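Local coordinates for protein uronate isomerase (Caulobacter crescentus, PDB 2Q01) that interconverts D-glucuronate and D-fructuronate, and likewise D-galacturonate and D-tagaturonate, as an isomerase of the metallo-dependent hydrolase superfamily, at residues E166-E172 / H192-R198; R239-I243 / M298-L304; G414-D418 / R428-A432. All coordinates share one frame; numbering follows the deposited sequence.

Followed from the N terminus, the three contacts come in series along the chain: none nests within another and none cross. Contact 1 closes first, joining strands 165-169 and 192-194 of the parallel barrel sheet across the connection that carries helix 179-186. Contact 2 closes a longer loop of 54 residues between helices 228-244 and 281-302. Contact 3 is the most local, folding residues 414-418 back onto helix 425-445 across nine residues. Contacts 1 and 2 touch where Phe242 packs against Glu172, Thr195 and Ala196. Contacts 1 and 3 do not touch, but both bond to Ser39 at the end of strand 37-39, whereas contacts 2 and 3 lie about 26 Å apart, centre to centre.

Contact 1 of 3, residues E166-E172 / H192-R198; sequences ETLATTE and HVITAYR
With its CG anti to the backbone N (chi1 -173°), His192 runs side by side with Thr167, whose own torsion of -61° sets OG1 beside its backbone N and brings it to the ring edge. There Thr167 OG1 and His192 ND1 share a hydrogen bond of 3.1 Å, in which either may donate, an amphoteric pairing that suits both residue types. Ile194 CG2 lies over one face of the imidazole, toward its rim, and Trp478 also meets the ring. Beneath the side chains the backbones pair as parallel strands: Leu168 N donates to His192 O, Ile194 N to Leu168 O at 2.8 Å, and Thr170 N to Ile194 O at 2.8 Å. The small Ala169 lets Ile194 sit close, with CB and CG1 3.8 Å apart. This is a beta-alpha-beta unit of the TIM-barrel clan, its two adjacent parallel strands linked through helix 179-186. Beyond the strands the pairing continues, Glu172 N reaching Ala196 O at 3.2 Å and Arg198 N reaching Glu172 O at 3.0 Å. Here Thr171 CG2 rests 3.6 Å from Arg198 CB while its hydroxyl bonds to Gly42 O, and the guanidinium goes on to salt bridges with Asp251 and Asp200. The bent Glu172 side chain takes a 2.7 Å bond from Thr170 OG1 on OE1, which is met from above the carboxylate plane, and His181 is a further partner of that hydroxyl. The hydroxyls of Thr167 and Thr170 thus find partners within the two segments, and the Glu172 charge is probably steadied by the one pointed at it.

Contact 2 of 3, residues R239-I243 / M298-L304; sequences RQAFI and MSLDDGL
The guanidinium of Arg239 is sandwiched between two aliphatic groups: Leu304 CD2 stands over its centre, 3.7 Å above the plane, and Met298 CB covers the opposite face nearer the rim. Its edge is given to oxygens. Arg239 NE donates to Asp302 OD1 at 2.9 Å and Arg239 NH2 to Asp302 OD2 at 2.9 Å, a side-on, two-nitrogen salt bridge that uses the syn lone pair of each oxygen, with the two planes only 15° apart. Arg239 NH2 also donates to Ser299 OG at 2.9 Å, nearly in plane, and water 1 joins NH1 to the same hydroxyl. Arginine suits the place because its flat cation can stack apolar groups on its faces while its rim carries the N-H donors. The site lies where helix 281-302 ends and the chain turns into strand 305-308. Asp302 OD2 takes a second bond from Leu304 N on its anti side, tilted out of the carboxylate plane, closing an Asx turn around Gly303, whose positive phi favours glycine. Ser299 OG in turn donates to Leu304 O at 2.6 Å, tying the hydroxyl that receives the arginine to the turn. One helical turn beyond Arg239 on helix 228-244, Ile243 CG1 packs 3.7 Å from Leu304 CD1, and its CD1 rests on Asp302 CB.

Contact 3 of 3, residues G414-D418 / R428-A432; sequences GFNDD and RHDVA
Residues 414-418 occupy the place where the eighth strand of the TIM barrel is expected, beside strand 37-39, and Phe415 turns from there onto helix 425-445. Its CG is anti to the backbone N (chi1 175°), which lays the ring against one turn of that helix. Ala432 CB sits over one face as a CH-pi contact, 3.7 Å from the ring centroid, its small methyl allowing so close an approach. Phe415 and His429 form a T-shaped pair, centroids 4.8 Å apart and planes at 88°, with Phe415 CD2 over the centre of the imidazole. At the edge of that imidazole, Asp417 OD1 lies 3.2 Å from His429 CE1, though its stronger partner is Ser39 OG. His429 NE2 bonds to Ile38 O; with an alanine here, that carbonyl would probably lose its donor and the edge of Phe415 its supporting face. Water 2 bridges the two segments, donating to Asp417 O at 2.8 Å and accepting from Arg428 NH1 at 3.3 Å, while Arg428 makes cation-pi contacts with Trp118 and Tyr68. Nearby, Asp418 packs on His41 and His43, consistent with the superfamily's His-X-His pair. Direct contact is thus mostly aromatic and apolar, while Asp417 and His429 spend their stronger hydrogen bonds on strand 37-39.

Contact 1 of 3, residues E166-E172 / H192-R198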
loop_
_atom_site.group_PDB
_atom_site.type_symbol
_atom_site.label_atom_id
_atom_site.label_comp_id
_atom_site.label_asym_id
_atom_site.label_seq_id
_atom_site.Cartn_x
_atom_site.Cartn_y
_atom_site.Cartn_z
ATOM N N GLU B 166 6.189 24.206 -24.806
ATOM C CA GLU B 166 5.397 25.416 -24.747
ATOM C C GLU B 166 5.800 26.253 -23.538
ATOM O O GLU B 166 6.079 27.443 -23.671
ATOM C CB GLU B 166 3.916 25.071 -24.696
ATOM C CG GLU B 166 3.023 26.286 -24.731
ATOM C CD GLU B 166 1.680 26.004 -25.343
ATOM O OE1 GLU B 166 0.675 26.273 -24.662
ATOM O OE2 GLU B 166 1.628 25.523 -26.500
ATOM N N THR B 167 5.830 25.613 -22.369
ATOM C CA THR B 167 6.189 26.251 -21.105
ATOM C C THR B 167 7.196 25.375 -20.372
ATOM O O THR B 167 7.004 24.164 -20.267
ATOM C CB THR B 167 4.936 26.445 -20.214
ATOM O OG1 THR B 167 3.995 27.287 -20.892
ATOM C CG2 THR B 167 5.290 27.062 -18.860
ATOM N N LEU B 168 8.275 25.989 -19.890
ATOM C CA LEU B 168 9.227 25.315 -19.008
ATOM C C LEU B 168 9.455 26.171 -17.773
ATOM O O LEU B 168 9.819 27.338 -17.885
ATOM C CB LEU B 168 10.556 25.071 -19.730
ATOM C CG LEU B 168 11.689 24.343 -19.002
ATOM C CD1 LEU B 168 11.270 22.937 -18.589
ATOM C CD2 LEU B 168 12.923 24.278 -19.884
ATOM N N ALA B 169 9.234 25.595 -16.597
ATOM C CA ALA B 169 9.491 26.305 -15.345
ATOM C C ALA B 169 10.762 25.803 -14.670
ATOM O O ALA B 169 11.009 24.598 -14.597
ATOM C CB ALA B 169 8.293 26.197 -14.396
ATOM N N THR B 170 11.569 26.743 -14.192
ATOM C CA THR B 170 12.730 26.430 -13.366
ATOM C C THR B 170 12.406 26.767 -11.900
ATOM O O THR B 170 11.331 27.287 -11.607
ATOM C CB THR B 170 13.985 27.186 -13.854
ATOM O OG1 THR B 170 13.886 28.566 -13.490
ATOM C CG2 THR B 170 14.124 27.083 -15.368
ATOM N N THR B 171 13.318 26.467 -10.979
ATOM C CA THR B 171 13.039 26.645 -9.547
ATOM C C THR B 171 14.148 27.423 -8.827
ATOM O O THR B 171 15.288 26.955 -8.738
ATOM C CB THR B 171 12.774 25.279 -8.861
ATOM O OG1 THR B 171 11.718 24.598 -9.549
ATOM C CG2 THR B 171 12.372 25.458 -7.416
ATOM N N GLU B 172 13.804 28.615 -8.332
ATOM C CA GLU B 172 14.761 29.483 -7.624
ATOM C C GLU B 172 14.236 29.888 -6.253
ATOM O O GLU B 172 13.027 29.938 -6.033
ATOM C CB GLU B 172 15.088 30.764 -8.414
ATOM C CG GLU B 172 14.894 30.725 -9.936
ATOM C CD GLU B 172 15.928 29.905 -10.684
ATOM O OE1 GLU B 172 15.523 28.935 -11.349
ATOM O OE2 GLU B 172 17.135 30.232 -10.627
ATOM N N HIS B 192 9.139 30.308 -23.628
ATOM C CA HIS B 192 8.474 30.669 -22.385
ATOM C C HIS B 192 9.110 29.893 -21.242
ATOM O O HIS B 192 8.576 28.888 -20.770
ATOM C CB HIS B 192 6.970 30.407 -22.507
ATOM C CG HIS B 192 6.150 30.894 -21.350
ATOM N ND1 HIS B 192 5.349 30.056 -20.603
ATOM C CD2 HIS B 192 5.979 32.134 -20.833
ATOM C CE1 HIS B 192 4.733 30.754 -19.667
ATOM N NE2 HIS B 192 5.096 32.018 -19.785
ATOM N N VAL B 193 10.284 30.361 -20.829
ATOM C CA VAL B 193 10.973 29.821 -19.667
ATOM C C VAL B 193 10.644 30.703 -18.466
ATOM O O VAL B 193 10.996 31.883 -18.430
ATOM C CB VAL B 193 12.497 29.722 -19.883
ATOM C CG1 VAL B 193 13.181 29.206 -18.624
ATOM C CG2 VAL B 193 12.813 28.815 -21.079
ATOM N N ILE B 194 9.937 30.127 -17.502
ATOM C CA ILE B 194 9.520 30.855 -16.305
ATOM C C ILE B 194 10.155 30.264 -15.052
ATOM O O ILE B 194 10.961 29.336 -15.128
ATOM C CB ILE B 194 7.974 30.918 -16.159
ATOM C CG1 ILE B 194 7.361 29.515 -16.109
ATOM C CG2 ILE B 194 7.376 31.735 -17.287
ATOM C CD1 ILE B 194 5.919 29.493 -15.646
ATOM N N THR B 195 9.787 30.811 -13.901
ATOM C CA THR B 195 10.375 30.395 -12.634
ATOM C C THR B 195 9.313 29.920 -11.636
ATOM O O THR B 195 8.113 29.993 -11.908
ATOM C CB THR B 195 11.256 31.524 -12.036
ATOM O OG1 THR B 195 11.818 31.092 -10.796
ATOM C CG2 THR B 195 10.450 32.803 -11.820
ATOM N N ALA B 196 9.770 29.400 -10.500
ATOM C CA ALA B 196 8.894 29.028 -9.394
ATOM C C ALA B 196 9.541 29.463 -8.085
ATOM O O ALA B 196 10.761 29.389 -7.941
ATOM C CB ALA B 196 8.638 27.529 -9.396
ATOM N N TYR B 197 8.716 29.918 -7.143
ATOM C CA TYR B 197 9.183 30.453 -5.862
ATOM C C TYR B 197 9.389 29.360 -4.815
ATOM O O TYR B 197 8.422 28.780 -4.324
ATOM C CB TYR B 197 8.171 31.478 -5.348
ATOM C CG TYR B 197 8.620 32.302 -4.159
ATOM C CD1 TYR B 197 9.468 33.394 -4.330
ATOM C CD2 TYR B 197 8.160 32.019 -2.873
ATOM C CE1 TYR B 197 9.864 34.166 -3.261
ATOM C CE2 TYR B 197 8.553 32.791 -1.785
ATOM C CZ TYR B 197 9.405 33.865 -1.994
ATOM O OH TYR B 197 9.816 34.644 -0.950
ATOM N N ARG B 198 10.643 29.088 -4.462
ATOM C CA ARG B 198 10.958 28.040 -3.488
ATOM C C ARG B 198 11.704 28.594 -2.270
ATOM O O ARG B 198 12.934 28.583 -2.242
ATOM C CB ARG B 198 11.782 26.935 -4.142
ATOM C CG ARG B 198 11.785 25.628 -3.369
ATOM C CD ARG B 198 13.019 24.813 -3.671
ATOM N NE ARG B 198 13.005 23.538 -2.960
ATOM C CZ ARG B 198 12.618 22.378 -3.487
ATOM N NH1 ARG B 198 12.213 22.307 -4.751
ATOM N NH2 ARG B 198 12.642 21.280 -2.743
#

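Contact 2 of 3, residues R239-I243 / M298-L304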
loop_
_atom_site.group_PDB
_atom_site.type_symbol
_atom_site.label_atom_id
_atom_site.label_comp_id
_atom_site.label_asym_id
_atom_site.label_seq_id
_atom_site.Cartn_x
_atom_site.Cartn_y
_atom_site.Cartn_z
ATOM N N ARG B 239 8.301 37.492 -4.111
ATOM C CA ARG B 239 7.238 36.818 -4.842
ATOM C C ARG B 239 6.762 37.638 -6.034
ATOM O O ARG B 239 6.547 37.084 -7.113
ATOM C CB ARG B 239 6.069 36.490 -3.921
ATOM C CG ARG B 239 6.268 35.205 -3.146
ATOM C CD ARG B 239 5.341 35.131 -1.950
ATOM N NE ARG B 239 3.958 34.890 -2.345
ATOM C CZ ARG B 239 3.352 33.708 -2.262
ATOM N NH1 ARG B 239 3.998 32.648 -1.797
ATOM N NH2 ARG B 239 2.091 33.587 -2.643
ATOM N N GLN B 240 6.619 38.949 -5.832
ATOM C CA GLN B 240 6.255 39.884 -6.897
ATOM C C GLN B 240 7.268 39.871 -8.037
ATOM O O GLN B 240 6.883 39.862 -9.205
ATOM C CB GLN B 240 6.095 41.308 -6.343
ATOM C CG GLN B 240 5.408 42.282 -7.296
ATOM C CD GLN B 240 4.117 41.724 -7.883
ATOM O OE1 GLN B 240 3.184 41.370 -7.152
ATOM N NE2 GLN B 240 4.063 41.637 -9.209
ATOM N N ALA B 241 8.553 39.859 -7.684
ATOM C CA ALA B 241 9.650 39.762 -8.647
ATOM C C ALA B 241 9.612 38.467 -9.461
ATOM O O ALA B 241 10.001 38.456 -10.625
ATOM C CB ALA B 241 10.988 39.893 -7.937
ATOM N N PHE B 242 9.149 37.385 -8.838
ATOM C CA PHE B 242 9.014 36.090 -9.502
ATOM C C PHE B 242 7.836 36.092 -10.473
ATOM O O PHE B 242 7.950 35.583 -11.586
ATOM C CB PHE B 242 8.862 34.968 -8.474
ATOM C CG PHE B 242 10.168 34.440 -7.934
ATOM C CD1 PHE B 242 11.004 35.239 -7.159
ATOM C CD2 PHE B 242 10.547 33.123 -8.172
ATOM C CE1 PHE B 242 12.200 34.747 -6.646
ATOM C CE2 PHE B 242 11.742 32.619 -7.665
ATOM C CZ PHE B 242 12.571 33.434 -6.905
ATOM N N ILE B 243 6.716 36.668 -10.038
ATOM C CA ILE B 243 5.530 36.891 -10.874
ATOM C C ILE B 243 5.874 37.686 -12.136
ATOM O O ILE B 243 5.475 37.311 -13.246
ATOM C CB ILE B 243 4.414 37.606 -10.063
ATOM C CG1 ILE B 243 3.829 36.644 -9.035
ATOM C CG2 ILE B 243 3.292 38.127 -10.968
ATOM C CD1 ILE B 243 3.206 37.317 -7.858
ATOM N N MET B 298 -0.444 34.912 1.507
ATOM C CA MET B 298 0.114 35.777 0.472
ATOM C C MET B 298 -0.473 35.421 -0.885
ATOM O O MET B 298 -0.717 36.304 -1.708
ATOM C CB MET B 298 1.638 35.659 0.420
ATOM C CG MET B 298 2.376 36.433 1.500
ATOM S SD MET B 298 4.144 36.084 1.485
ATOM C CE MET B 298 4.561 36.520 3.170
ATOM N N SER B 299 -0.704 34.126 -1.103
ATOM C CA SER B 299 -1.296 33.603 -2.340
ATOM C C SER B 299 -2.724 34.084 -2.558
ATOM O O SER B 299 -3.189 34.179 -3.695
ATOM C CB SER B 299 -1.270 32.079 -2.333
ATOM O OG SER B 299 0.020 31.599 -2.658
ATOM N N LEU B 300 -3.413 34.383 -1.457
ATOM C CA LEU B 300 -4.727 35.015 -1.489
ATOM C C LEU B 300 -4.683 36.373 -2.183
ATOM O O LEU B 300 -5.669 36.790 -2.799
ATOM C CB LEU B 300 -5.230 35.205 -0.066
ATOM C CG LEU B 300 -6.289 34.291 0.542
ATOM C CD1 LEU B 300 -6.031 32.813 0.306
ATOM C CD2 LEU B 300 -6.352 34.606 2.016
ATOM N N ASP B 301 -3.538 37.050 -2.078
ATOM C CA ASP B 301 -3.335 38.359 -2.696
ATOM C C ASP B 301 -2.689 38.301 -4.083
ATOM O O ASP B 301 -3.176 38.954 -5.007
ATOM C CB ASP B 301 -2.528 39.279 -1.771
ATOM C CG ASP B 301 -3.302 39.679 -0.521
ATOM O OD1 ASP B 301 -2.706 39.665 0.579
ATOM O OD2 ASP B 301 -4.505 40.005 -0.630
ATOM N N ASP B 302 -1.610 37.529 -4.228
ATOM C CA ASP B 302 -0.839 37.513 -5.484
ATOM C C ASP B 302 -1.123 36.355 -6.450
ATOM O O ASP B 302 -0.616 36.344 -7.576
ATOM C CB ASP B 302 0.677 37.689 -5.233
ATOM C CG ASP B 302 1.321 36.530 -4.459
ATOM O OD1 ASP B 302 2.374 36.777 -3.831
ATOM O OD2 ASP B 302 0.816 35.384 -4.474
ATOM N N GLY B 303 -1.926 35.390 -6.010
ATOM C CA GLY B 303 -2.392 34.311 -6.877
ATOM C C GLY B 303 -1.374 33.245 -7.250
ATOM O O GLY B 303 -1.538 32.552 -8.257
ATOM N N LEU B 304 -0.323 33.116 -6.448
ATOM C CA LEU B 304 0.646 32.037 -6.618
ATOM C C LEU B 304 0.093 30.686 -6.181
ATOM O O LEU B 304 -0.319 30.515 -5.038
ATOM C CB LEU B 304 1.934 32.346 -5.860
ATOM C CG LEU B 304 3.224 32.494 -6.665
ATOM C CD1 LEU B 304 2.992 33.230 -7.960
ATOM C CD2 LEU B 304 4.288 33.179 -5.835
HETATM O O HOH W 1 2.428 30.170 -2.159
#

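Contact 3 of 3, residues G414-D418 / R428-A432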
loop_
_atom_site.group_PDB
_atom_site.type_symbol
_atom_site.label_atom_id
_atom_site.label_comp_id
_atom_site.label_asym_id
_atom_site.label_seq_id
_atom_site.Cartn_x
_atom_site.Cartn_y
_atom_site.Cartn_z
ATOM N N GLY B 414 -2.380 16.877 -14.004
ATOM C CA GLY B 414 -1.597 16.332 -15.103
ATOM C C GLY B 414 -0.208 15.897 -14.669
ATOM O O GLY B 414 -0.037 15.302 -13.606
ATOM N N PHE B 415 0.789 16.208 -15.492
ATOM C CA PHE B 415 2.141 15.694 -15.307
ATOM C C PHE B 415 3.179 16.812 -15.281
ATOM O O PHE B 415 3.092 17.770 -16.049
ATOM C CB PHE B 415 2.466 14.676 -16.422
ATOM C CG PHE B 415 3.887 14.171 -16.408
ATOM C CD1 PHE B 415 4.282 13.186 -15.508
ATOM C CD2 PHE B 415 4.831 14.672 -17.307
ATOM C CE1 PHE B 415 5.602 12.725 -15.495
ATOM C CE2 PHE B 415 6.152 14.215 -17.295
ATOM C CZ PHE B 415 6.533 13.239 -16.395
ATOM N N ASN B 416 4.150 16.683 -14.381
ATOM C CA ASN B 416 5.379 17.465 -14.445
ATOM C C ASN B 416 6.587 16.531 -14.418
ATOM O O ASN B 416 6.554 15.490 -13.767
ATOM C CB ASN B 416 5.437 18.538 -13.343
ATOM C CG ASN B 416 5.482 17.957 -11.941
ATOM O OD1 ASN B 416 4.454 17.826 -11.280
ATOM N ND2 ASN B 416 6.678 17.629 -11.472
ATOM N N ASP B 417 7.644 16.893 -15.134
ATOM C CA ASP B 417 8.793 16.007 -15.276
ATOM C C ASP B 417 9.741 16.039 -14.080
ATOM O O ASP B 417 10.374 15.023 -13.774
ATOM C CB ASP B 417 9.549 16.287 -16.579
ATOM C CG ASP B 417 9.852 17.760 -16.778
ATOM O OD1 ASP B 417 9.281 18.352 -17.714
ATOM O OD2 ASP B 417 10.658 18.327 -16.009
ATOM N N ASP B 418 9.837 17.210 -13.437
ATOM C CA ASP B 418 10.649 17.442 -12.226
ATOM C C ASP B 418 12.108 16.970 -12.361
ATOM O O ASP B 418 12.636 16.257 -11.500
ATOM C CB ASP B 418 9.967 16.823 -10.993
ATOM C CG ASP B 418 10.546 17.325 -9.675
ATOM O OD1 ASP B 418 10.861 18.527 -9.567
ATOM O OD2 ASP B 418 10.690 16.503 -8.744
ATOM N N ARG B 428 10.229 11.750 -20.876
ATOM C CA ARG B 428 9.428 11.636 -19.654
ATOM C C ARG B 428 7.965 11.975 -19.873
ATOM O O ARG B 428 7.082 11.351 -19.281
ATOM C CB ARG B 428 10.003 12.536 -18.557
ATOM C CG ARG B 428 11.249 11.980 -17.913
ATOM C CD ARG B 428 12.042 13.067 -17.216
ATOM N NE ARG B 428 13.357 12.590 -16.781
ATOM C CZ ARG B 428 13.597 11.969 -15.630
ATOM N NH1 ARG B 428 12.614 11.737 -14.770
ATOM N NH2 ARG B 428 14.831 11.577 -15.339
ATOM N N HIS B 429 7.719 12.982 -20.706
ATOM C CA HIS B 429 6.364 13.360 -21.095
ATOM C C HIS B 429 5.698 12.328 -21.990
ATOM O O HIS B 429 4.492 12.139 -21.902
ATOM C CB HIS B 429 6.344 14.737 -21.755
ATOM C CG HIS B 429 6.148 15.857 -20.786
ATOM N ND1 HIS B 429 7.181 16.389 -20.046
ATOM C CD2 HIS B 429 5.036 16.535 -20.422
ATOM C CE1 HIS B 429 6.714 17.350 -19.270
ATOM N NE2 HIS B 429 5.416 17.461 -19.482
ATOM N N ASP B 430 6.485 11.656 -22.831
ATOM C CA ASP B 430 5.988 10.547 -23.646
ATOM C C ASP B 430 5.514 9.371 -22.795
ATOM O O ASP B 430 4.461 8.793 -23.074
ATOM C CB ASP B 430 7.045 10.067 -24.638
ATOM C CG ASP B 430 6.443 9.265 -25.771
ATOM O OD1 ASP B 430 6.570 8.023 -25.765
ATOM O OD2 ASP B 430 5.816 9.881 -26.654
ATOM N N VAL B 431 6.293 9.024 -21.766
ATOM C CA VAL B 431 5.928 7.974 -20.801
ATOM C C VAL B 431 4.609 8.316 -20.097
ATOM O O VAL B 431 3.738 7.461 -19.959
ATOM C CB VAL B 431 7.059 7.750 -19.757
ATOM C CG1 VAL B 431 6.611 6.855 -18.597
ATOM C CG2 VAL B 431 8.267 7.162 -20.413
ATOM N N ALA B 432 4.467 9.575 -19.682
ATOM C CA ALA B 432 3.234 10.066 -19.054
ATOM C C ALA B 432 2.027 9.869 -19.954
ATOM O O ALA B 432 0.977 9.420 -19.504
ATOM C CB ALA B 432 3.376 11.528 -18.705
HETATM O O HOH W 2 9.530 12.721 -15.139
#